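Local coordinates for putative ABC-transporter ATP-binding protein (Alicyclobacillus acidocaldarius, PDB 1Z47) that probably binds and hydrolyses ATP as the nucleotide-binding subunit of a putative sulfate ABC transporter, at residues 301-306 against 315-320; 287-292 against 325-330; 250-255 against 321-326. All blocks are in the same frame, centred on the assembly; numbering follows the deposited sequence.

Contact 1: residues 301-306 against 315-320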
# COMPACT_ATOMS: atom_id res chain seq x y z
N ALA B 301 -18.81 14.16 -18.74
CA ALA B 301 -17.89 14.70 -17.76
C ALA B 301 -16.75 15.50 -18.36
O ALA B 301 -16.57 15.57 -19.57
CB ALA B 301 -17.34 13.57 -16.91
N GLN B 302 -15.98 16.12 -17.48
CA GLN B 302 -14.84 16.91 -17.88
C GLN B 302 -13.68 16.36 -17.06
O GLN B 302 -13.81 16.11 -15.86
CB GLN B 302 -15.09 18.39 -17.58
CG GLN B 302 -14.03 19.31 -18.12
CD GLN B 302 -14.40 20.77 -17.99
OE1 GLN B 302 -14.68 21.25 -16.89
NE2 GLN B 302 -14.42 21.48 -19.11
N VAL B 303 -12.54 16.16 -17.71
CA VAL B 303 -11.38 15.61 -17.05
C VAL B 303 -10.73 16.57 -16.07
O VAL B 303 -10.41 17.70 -16.42
CB VAL B 303 -10.34 15.17 -18.08
CG1 VAL B 303 -9.01 14.84 -17.39
CG2 VAL B 303 -10.87 13.98 -18.87
N VAL B 304 -10.56 16.11 -14.84
CA VAL B 304 -9.91 16.94 -13.84
C VAL B 304 -8.43 16.69 -14.10
O VAL B 304 -7.66 17.62 -14.27
CB VAL B 304 -10.30 16.50 -12.41
CG1 VAL B 304 -9.62 17.40 -11.40
CG2 VAL B 304 -11.81 16.56 -12.24
N ARG B 305 -8.04 15.42 -14.12
CA ARG B 305 -6.65 15.10 -14.41
C ARG B 305 -6.37 13.62 -14.54
O ARG B 305 -7.26 12.79 -14.31
CB ARG B 305 -5.71 15.73 -13.37
CG ARG B 305 -5.73 15.13 -12.01
CD ARG B 305 -4.32 14.98 -11.52
NE ARG B 305 -4.27 14.10 -10.36
CZ ARG B 305 -3.17 13.52 -9.89
NH1 ARG B 305 -2.00 13.72 -10.49
NH2 ARG B 305 -3.25 12.73 -8.83
N SER B 306 -5.15 13.31 -14.96
CA SER B 306 -4.70 11.93 -15.15
C SER B 306 -3.36 11.70 -14.45
O SER B 306 -2.63 12.65 -14.17
CB SER B 306 -4.56 11.62 -16.65
OG SER B 306 -5.78 11.18 -17.24
N CYS B 315 -7.56 8.21 -14.42
CA CYS B 315 -8.18 9.43 -14.89
C CYS B 315 -9.39 9.84 -14.02
O CYS B 315 -10.34 9.07 -13.87
CB CYS B 315 -8.61 9.26 -16.34
SG CYS B 315 -9.19 10.81 -17.11
N TRP B 316 -9.32 11.03 -13.44
CA TRP B 316 -10.42 11.54 -12.64
C TRP B 316 -11.25 12.52 -13.49
O TRP B 316 -10.69 13.43 -14.11
CB TRP B 316 -9.89 12.25 -11.39
CG TRP B 316 -9.35 11.28 -10.36
CD1 TRP B 316 -10.06 10.62 -9.39
CD2 TRP B 316 -8.01 10.78 -10.28
NE1 TRP B 316 -9.24 9.74 -8.71
CE2 TRP B 316 -7.98 9.82 -9.24
CE3 TRP B 316 -6.83 11.04 -11.00
CZ2 TRP B 316 -6.81 9.12 -8.90
CZ3 TRP B 316 -5.67 10.35 -10.66
CH2 TRP B 316 -5.67 9.40 -9.61
N ILE B 317 -12.56 12.31 -13.51
CA ILE B 317 -13.49 13.17 -14.26
C ILE B 317 -14.67 13.62 -13.39
O ILE B 317 -15.10 12.90 -12.48
CB ILE B 317 -14.04 12.42 -15.49
CG1 ILE B 317 -14.76 11.16 -15.04
CG2 ILE B 317 -12.88 12.10 -16.46
CD1 ILE B 317 -15.44 10.38 -16.14
N ARG B 318 -15.19 14.81 -13.69
CA ARG B 318 -16.33 15.38 -12.95
C ARG B 318 -17.53 15.47 -13.86
O ARG B 318 -17.49 16.14 -14.89
CB ARG B 318 -16.01 16.79 -12.46
CG ARG B 318 -17.14 17.45 -11.67
CD ARG B 318 -16.86 18.93 -11.49
NE ARG B 318 -15.47 19.15 -11.12
CZ ARG B 318 -14.97 18.89 -9.91
NH1 ARG B 318 -13.68 19.10 -9.66
NH2 ARG B 318 -15.77 18.45 -8.95
N THR B 319 -18.60 14.78 -13.49
CA THR B 319 -19.83 14.79 -14.27
C THR B 319 -20.52 16.14 -14.16
O THR B 319 -20.13 17.00 -13.37
CB THR B 319 -20.81 13.75 -13.78
OG1 THR B 319 -21.26 14.10 -12.46
CG2 THR B 319 -20.15 12.42 -13.74
N LYS B 320 -21.57 16.30 -14.95
CA LYS B 320 -22.37 17.53 -14.94
C LYS B 320 -22.95 17.75 -13.53
O LYS B 320 -22.98 18.87 -13.03
CB LYS B 320 -23.51 17.40 -15.96
CG LYS B 320 -24.52 16.30 -15.62
CD LYS B 320 -23.86 14.92 -15.56
CE LYS B 320 -24.76 13.90 -14.89
NZ LYS B 320 -24.17 12.53 -15.01
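A301-S306 and C315-T319 are the two arms of an antiparallel beta hairpin, and a classic beta bulge interrupts their pairing. On one side of the bulge, R318 N gives a nearly straight bond to Q302 O (2.9 Å), while Q302 N approaches R318 O from above its carbonyl plane. At the bulge V304 and R305 both face W316: W316 O accepts V304 N in its carbonyl plane (2.8 Å) and, weakly, R305 N, and W316 N meets R305 O almost along the C=O axis. The tight face carries A301, V303, I317 and C315, with W337 and M345 packed against it. V303 and I317, beta-branched and so suited to extended backbone, cross obliquely, I317 CG2 3.7 Å from V303 CG2. Alanine is small enough to sit close here, its CB 3.8 Å from I317 CB. On the other face W316 is buried, its broad indole packing on E326 and on E211 of the second subunit; R305 lies alongside, guanidinium and ring planes 7° apart. This face loosens toward partly exposed Q302 and exposed R318, whose NH1 stays 4.1 Å from V304 CG2. Backbone bonds and apolar packing thus hold the hairpin, while R305 turns its charge outward: NH2 bonds to E211 O of the second subunit, though NH1 lies near R189 NH1 of that subunit, a like charge that may offset the attraction.

Contact 2: residues 287-292 against 325-330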
# COMPACT_ATOMS: atom_id res chain seq x y z
N LYS B 287 -11.74 0.48 -13.66
CA LYS B 287 -11.35 -0.18 -14.89
C LYS B 287 -12.56 -0.49 -15.78
O LYS B 287 -12.41 -0.69 -16.99
CB LYS B 287 -10.60 -1.49 -14.58
CG LYS B 287 -11.48 -2.63 -14.04
CD LYS B 287 -10.63 -3.87 -13.75
CE LYS B 287 -11.45 -5.15 -13.59
NZ LYS B 287 -12.42 -5.08 -12.47
N ASP B 288 -13.76 -0.53 -15.19
CA ASP B 288 -14.98 -0.85 -15.94
C ASP B 288 -15.72 0.31 -16.57
O ASP B 288 -16.92 0.20 -16.82
CB ASP B 288 -15.95 -1.61 -15.04
CG ASP B 288 -15.39 -2.92 -14.57
OD1 ASP B 288 -14.66 -3.56 -15.36
OD2 ASP B 288 -15.67 -3.31 -13.41
N VAL B 289 -15.03 1.40 -16.82
CA VAL B 289 -15.63 2.57 -17.43
C VAL B 289 -14.75 3.01 -18.61
O VAL B 289 -13.53 3.16 -18.45
CB VAL B 289 -15.73 3.72 -16.41
CG1 VAL B 289 -16.38 4.94 -17.05
CG2 VAL B 289 -16.54 3.24 -15.18
N GLU B 290 -15.35 3.21 -19.78
CA GLU B 290 -14.60 3.61 -20.97
C GLU B 290 -14.89 5.05 -21.38
O GLU B 290 -16.03 5.50 -21.34
CB GLU B 290 -14.92 2.67 -22.12
CG GLU B 290 -15.02 1.22 -21.67
CD GLU B 290 -15.22 0.25 -22.82
OE1 GLU B 290 -14.22 -0.10 -23.48
OE2 GLU B 290 -16.37 -0.15 -23.07
N LEU B 291 -13.85 5.78 -21.76
CA LEU B 291 -14.00 7.17 -22.15
C LEU B 291 -13.80 7.39 -23.65
O LEU B 291 -12.92 6.79 -24.27
CB LEU B 291 -13.03 8.03 -21.37
CG LEU B 291 -13.02 7.69 -19.87
CD1 LEU B 291 -12.04 8.59 -19.16
CD2 LEU B 291 -14.42 7.85 -19.30
N GLN B 292 -14.62 8.27 -24.21
CA GLN B 292 -14.57 8.59 -25.62
C GLN B 292 -14.80 10.08 -25.70
O GLN B 292 -15.68 10.61 -25.02
CB GLN B 292 -15.65 7.81 -26.36
CG GLN B 292 -15.51 6.31 -26.12
CD GLN B 292 -16.59 5.48 -26.78
OE1 GLN B 292 -16.78 5.53 -28.00
NE2 GLN B 292 -17.30 4.69 -25.97
N TRP B 325 -15.54 10.91 -10.66
CA TRP B 325 -15.32 9.49 -10.89
C TRP B 325 -13.85 9.18 -11.18
O TRP B 325 -13.16 9.98 -11.82
CB TRP B 325 -16.11 8.99 -12.10
CG TRP B 325 -17.58 8.85 -11.88
CD1 TRP B 325 -18.45 9.83 -11.49
CD2 TRP B 325 -18.37 7.66 -12.08
NE1 TRP B 325 -19.72 9.33 -11.43
CE2 TRP B 325 -19.71 8.00 -11.79
CE3 TRP B 325 -18.07 6.35 -12.47
CZ2 TRP B 325 -20.76 7.08 -11.88
CZ3 TRP B 325 -19.12 5.43 -12.56
CH2 TRP B 325 -20.45 5.80 -12.27
N GLU B 326 -13.39 8.02 -10.73
CA GLU B 326 -12.04 7.57 -11.01
C GLU B 326 -12.17 6.47 -12.05
O GLU B 326 -12.92 5.52 -11.88
CB GLU B 326 -11.32 7.02 -9.77
CG GLU B 326 -9.87 6.58 -10.10
CD GLU B 326 -9.06 6.12 -8.90
OE1 GLU B 326 -9.48 6.37 -7.75
OE2 GLU B 326 -7.99 5.51 -9.11
N VAL B 327 -11.43 6.62 -13.13
CA VAL B 327 -11.46 5.66 -14.22
C VAL B 327 -10.03 5.20 -14.52
O VAL B 327 -9.09 5.99 -14.45
CB VAL B 327 -12.04 6.32 -15.51
CG1 VAL B 327 -11.97 5.32 -16.69
CG2 VAL B 327 -13.50 6.79 -15.27
N HIS B 328 -9.88 3.92 -14.85
CA HIS B 328 -8.57 3.38 -15.18
C HIS B 328 -8.52 3.03 -16.67
O HIS B 328 -9.26 2.17 -17.13
CB HIS B 328 -8.28 2.13 -14.33
CG HIS B 328 -8.03 2.43 -12.88
ND1 HIS B 328 -7.76 1.45 -11.95
CD2 HIS B 328 -7.98 3.61 -12.22
CE1 HIS B 328 -7.56 2.02 -10.77
NE2 HIS B 328 -7.69 3.33 -10.90
N VAL B 329 -7.67 3.71 -17.43
CA VAL B 329 -7.57 3.41 -18.87
C VAL B 329 -6.23 2.73 -19.16
O VAL B 329 -5.25 3.00 -18.48
CB VAL B 329 -7.70 4.67 -19.73
CG1 VAL B 329 -9.04 5.36 -19.45
CG2 VAL B 329 -6.56 5.63 -19.44
N PRO B 330 -6.17 1.85 -20.18
CA PRO B 330 -4.94 1.14 -20.55
C PRO B 330 -3.71 2.04 -20.74
O PRO B 330 -3.83 3.20 -21.15
CB PRO B 330 -5.32 0.42 -21.84
CG PRO B 330 -6.40 1.29 -22.42
CD PRO B 330 -7.22 1.62 -21.20
O HOH W 1 -11.15 2.07 -18.92
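A curled antiparallel sheet of the C-terminal region, consistent with the OB-like fold expected for this regulatory domain, brings its two outermost strands, 289-293 and 324-330, together across its interior. They cross at 78° with no direct hydrogen bond between 287-292 and 325-330, so apolar side chains and one bridging water make the contact. V289 and V327 meet at about a right angle, V289 CG1 lying 3.9 Å from V327 CG2. The other branch of V327, CG1, is anti to its backbone N (chi1 176°) and presses on the carbonyl of V289, 3.2 Å from its O. L291 comes to the same methyl tip to tip, CD1 to V327 CG1 4.1 Å. At the start of 325-330, V289 CG2 touches the W325 ring at CZ3 (4.3 Å). Valine suits both places because its two methyls serve different neighbours. At one margin K287 packs its backbone on H328 CB and sends NZ off to Y234 OH. The H328 ring stacks with Y312, and its NE2 donates within the ring plane to E326 OE2 at 2.8 Å, meeting that oxygen from above the carboxylate plane. A water spans the strands, donating one hydrogen to V289 O (2.7 Å) and the other to H328 O (2.6 Å).

Contact 3: residues 250-255 against 321-326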
# COMPACT_ATOMS: atom_id res chain seq x y z
N ASN B 250 -16.22 3.11 -7.51
CA ASN B 250 -16.91 4.39 -7.55
C ASN B 250 -18.23 3.92 -6.95
O ASN B 250 -18.77 2.90 -7.38
CB ASN B 250 -17.10 4.87 -8.98
CG ASN B 250 -15.81 5.38 -9.61
OD1 ASN B 250 -15.38 6.52 -9.39
ND2 ASN B 250 -15.17 4.52 -10.40
N VAL B 251 -18.74 4.60 -5.93
CA VAL B 251 -19.99 4.20 -5.32
C VAL B 251 -20.90 5.41 -5.25
O VAL B 251 -20.51 6.47 -4.72
CB VAL B 251 -19.76 3.66 -3.88
CG1 VAL B 251 -21.07 3.10 -3.33
CG2 VAL B 251 -18.64 2.60 -3.87
N TRP B 252 -22.10 5.28 -5.79
CA TRP B 252 -23.03 6.40 -5.78
C TRP B 252 -24.45 5.94 -5.56
O TRP B 252 -24.78 4.80 -5.84
CB TRP B 252 -23.01 7.17 -7.10
CG TRP B 252 -21.68 7.44 -7.63
CD1 TRP B 252 -21.05 6.76 -8.62
CD2 TRP B 252 -20.80 8.50 -7.24
NE1 TRP B 252 -19.84 7.33 -8.89
CE2 TRP B 252 -19.66 8.40 -8.05
CE3 TRP B 252 -20.87 9.52 -6.29
CZ2 TRP B 252 -18.58 9.28 -7.94
CZ3 TRP B 252 -19.80 10.40 -6.17
CH2 TRP B 252 -18.67 10.27 -6.99
N THR B 253 -25.28 6.87 -5.10
CA THR B 253 -26.67 6.56 -4.84
C THR B 253 -27.48 6.93 -6.07
O THR B 253 -27.18 7.91 -6.77
CB THR B 253 -27.20 7.35 -3.62
OG1 THR B 253 -26.38 7.07 -2.48
CG2 THR B 253 -28.66 6.97 -3.30
N ARG B 254 -28.51 6.15 -6.34
CA ARG B 254 -29.42 6.42 -7.44
C ARG B 254 -30.77 5.97 -6.93
O ARG B 254 -30.84 5.06 -6.10
CB ARG B 254 -29.07 5.64 -8.73
CG ARG B 254 -27.82 6.10 -9.47
CD ARG B 254 -27.93 7.46 -10.09
NE ARG B 254 -26.74 7.80 -10.87
CZ ARG B 254 -25.66 8.42 -10.39
NH1 ARG B 254 -25.59 8.79 -9.11
NH2 ARG B 254 -24.64 8.70 -11.19
N ALA B 255 -31.83 6.60 -7.41
CA ALA B 255 -33.19 6.22 -7.01
C ALA B 255 -33.74 5.41 -8.17
O ALA B 255 -33.51 5.75 -9.33
CB ALA B 255 -34.07 7.47 -6.77
N ASP B 321 -23.38 16.65 -12.91
CA ASP B 321 -23.96 16.65 -11.57
C ASP B 321 -22.92 16.82 -10.45
O ASP B 321 -23.26 16.80 -9.27
CB ASP B 321 -24.76 15.35 -11.38
CG ASP B 321 -25.45 15.28 -10.03
OD1 ASP B 321 -24.79 14.86 -9.04
OD2 ASP B 321 -26.64 15.65 -9.94
N GLY B 322 -21.65 16.96 -10.81
CA GLY B 322 -20.62 17.17 -9.80
C GLY B 322 -20.01 15.93 -9.17
O GLY B 322 -19.32 16.02 -8.14
N GLU B 323 -20.25 14.78 -9.75
CA GLU B 323 -19.66 13.56 -9.23
C GLU B 323 -18.26 13.39 -9.81
O GLU B 323 -18.07 13.50 -11.02
CB GLU B 323 -20.50 12.35 -9.60
CG GLU B 323 -21.78 12.17 -8.78
CD GLU B 323 -22.58 10.97 -9.25
OE1 GLU B 323 -23.54 10.57 -8.56
OE2 GLU B 323 -22.23 10.43 -10.33
N VAL B 324 -17.28 13.14 -8.94
CA VAL B 324 -15.92 12.93 -9.41
C VAL B 324 -15.68 11.44 -9.45
O VAL B 324 -15.66 10.77 -8.41
CB VAL B 324 -14.90 13.64 -8.49
CG1 VAL B 324 -13.46 13.25 -8.87
CG2 VAL B 324 -15.05 15.13 -8.64
N TRP B 325 -15.54 10.91 -10.66
CA TRP B 325 -15.32 9.49 -10.89
C TRP B 325 -13.85 9.18 -11.18
O TRP B 325 -13.16 9.98 -11.82
CB TRP B 325 -16.11 8.99 -12.10
CG TRP B 325 -17.58 8.85 -11.88
CD1 TRP B 325 -18.45 9.83 -11.49
CD2 TRP B 325 -18.37 7.66 -12.08
NE1 TRP B 325 -19.72 9.33 -11.43
CE2 TRP B 325 -19.71 8.00 -11.79
CE3 TRP B 325 -18.07 6.35 -12.47
CZ2 TRP B 325 -20.76 7.08 -11.88
CZ3 TRP B 325 -19.12 5.43 -12.56
CH2 TRP B 325 -20.45 5.80 -12.27
N GLU B 326 -13.39 8.02 -10.73
CA GLU B 326 -12.04 7.57 -11.01
C GLU B 326 -12.17 6.47 -12.05
O GLU B 326 -12.92 5.52 -11.88
CB GLU B 326 -11.32 7.02 -9.77
CG GLU B 326 -9.87 6.58 -10.10
CD GLU B 326 -9.06 6.12 -8.90
OE1 GLU B 326 -9.48 6.37 -7.75
OE2 GLU B 326 -7.99 5.51 -9.11
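N250 uses both ends of its side-chain amide on the backbone of E326. OD1 accepts E326 N on a lone pair, in the carbonyl plane, at 2.8 Å; ND2 donates to E326 O at 2.9 Å and also to V284 O. Asparagine suits the place because its amide supplies the acceptor and the donor that a peptide group would. At the other end R254 forms a bidentate, end-on salt bridge with E323, NH1 to OE1 at 2.8 Å and NH2 to OE2 at 3.1 Å, the two flat groups nearly coplanar and both oxygens using their syn lone pairs. NH1 has a second acceptor, T253 O, and NE is taken by E262 O. The contact thereby joins two antiparallel sheets of the C-terminal region, strand 250-255 edging a three-stranded one and 321-326 leading into an outermost strand of a five-stranded one. Between the polar ends W252 and W325 form an offset stack, five-membered ring centroids 4.2 Å apart and planes at 30°. W252 NE1 sits over a face of W325; W252 NE1 and W325 NE1 are 3.2 Å apart, but both are donors and do not bond. W325 NE1 instead donates to E323 OE2 (3.0 Å), which therefore has two donors, a setting likely to favour the charged carboxylate. The extended E323 chain also covers a face of W252, with CG above the six-membered ring in a CH-pi contact.

Contact 1 lies on strand 312-319, and contacts 2 and 3 both lie on its neighbour 324-330. Two probable backbone hydrogen bonds join these strands: C315 N to V327 O and I317 O to W325 N, each 2.7 Å. Contacts 2 and 3 share W325, turned to V289 and to W252, and E326, bonded to H328 in contact 2 and to N250 in contact 3. The centres of contacts 1 and 2 lie about 10 Å apart, and those of contacts 2 and 3 about 14 Å. Along the chain, contact 1 is nested within the loops closed by the other two. All three belong to the C-terminal region, in sheets separate from the one carrying the probable P-loop.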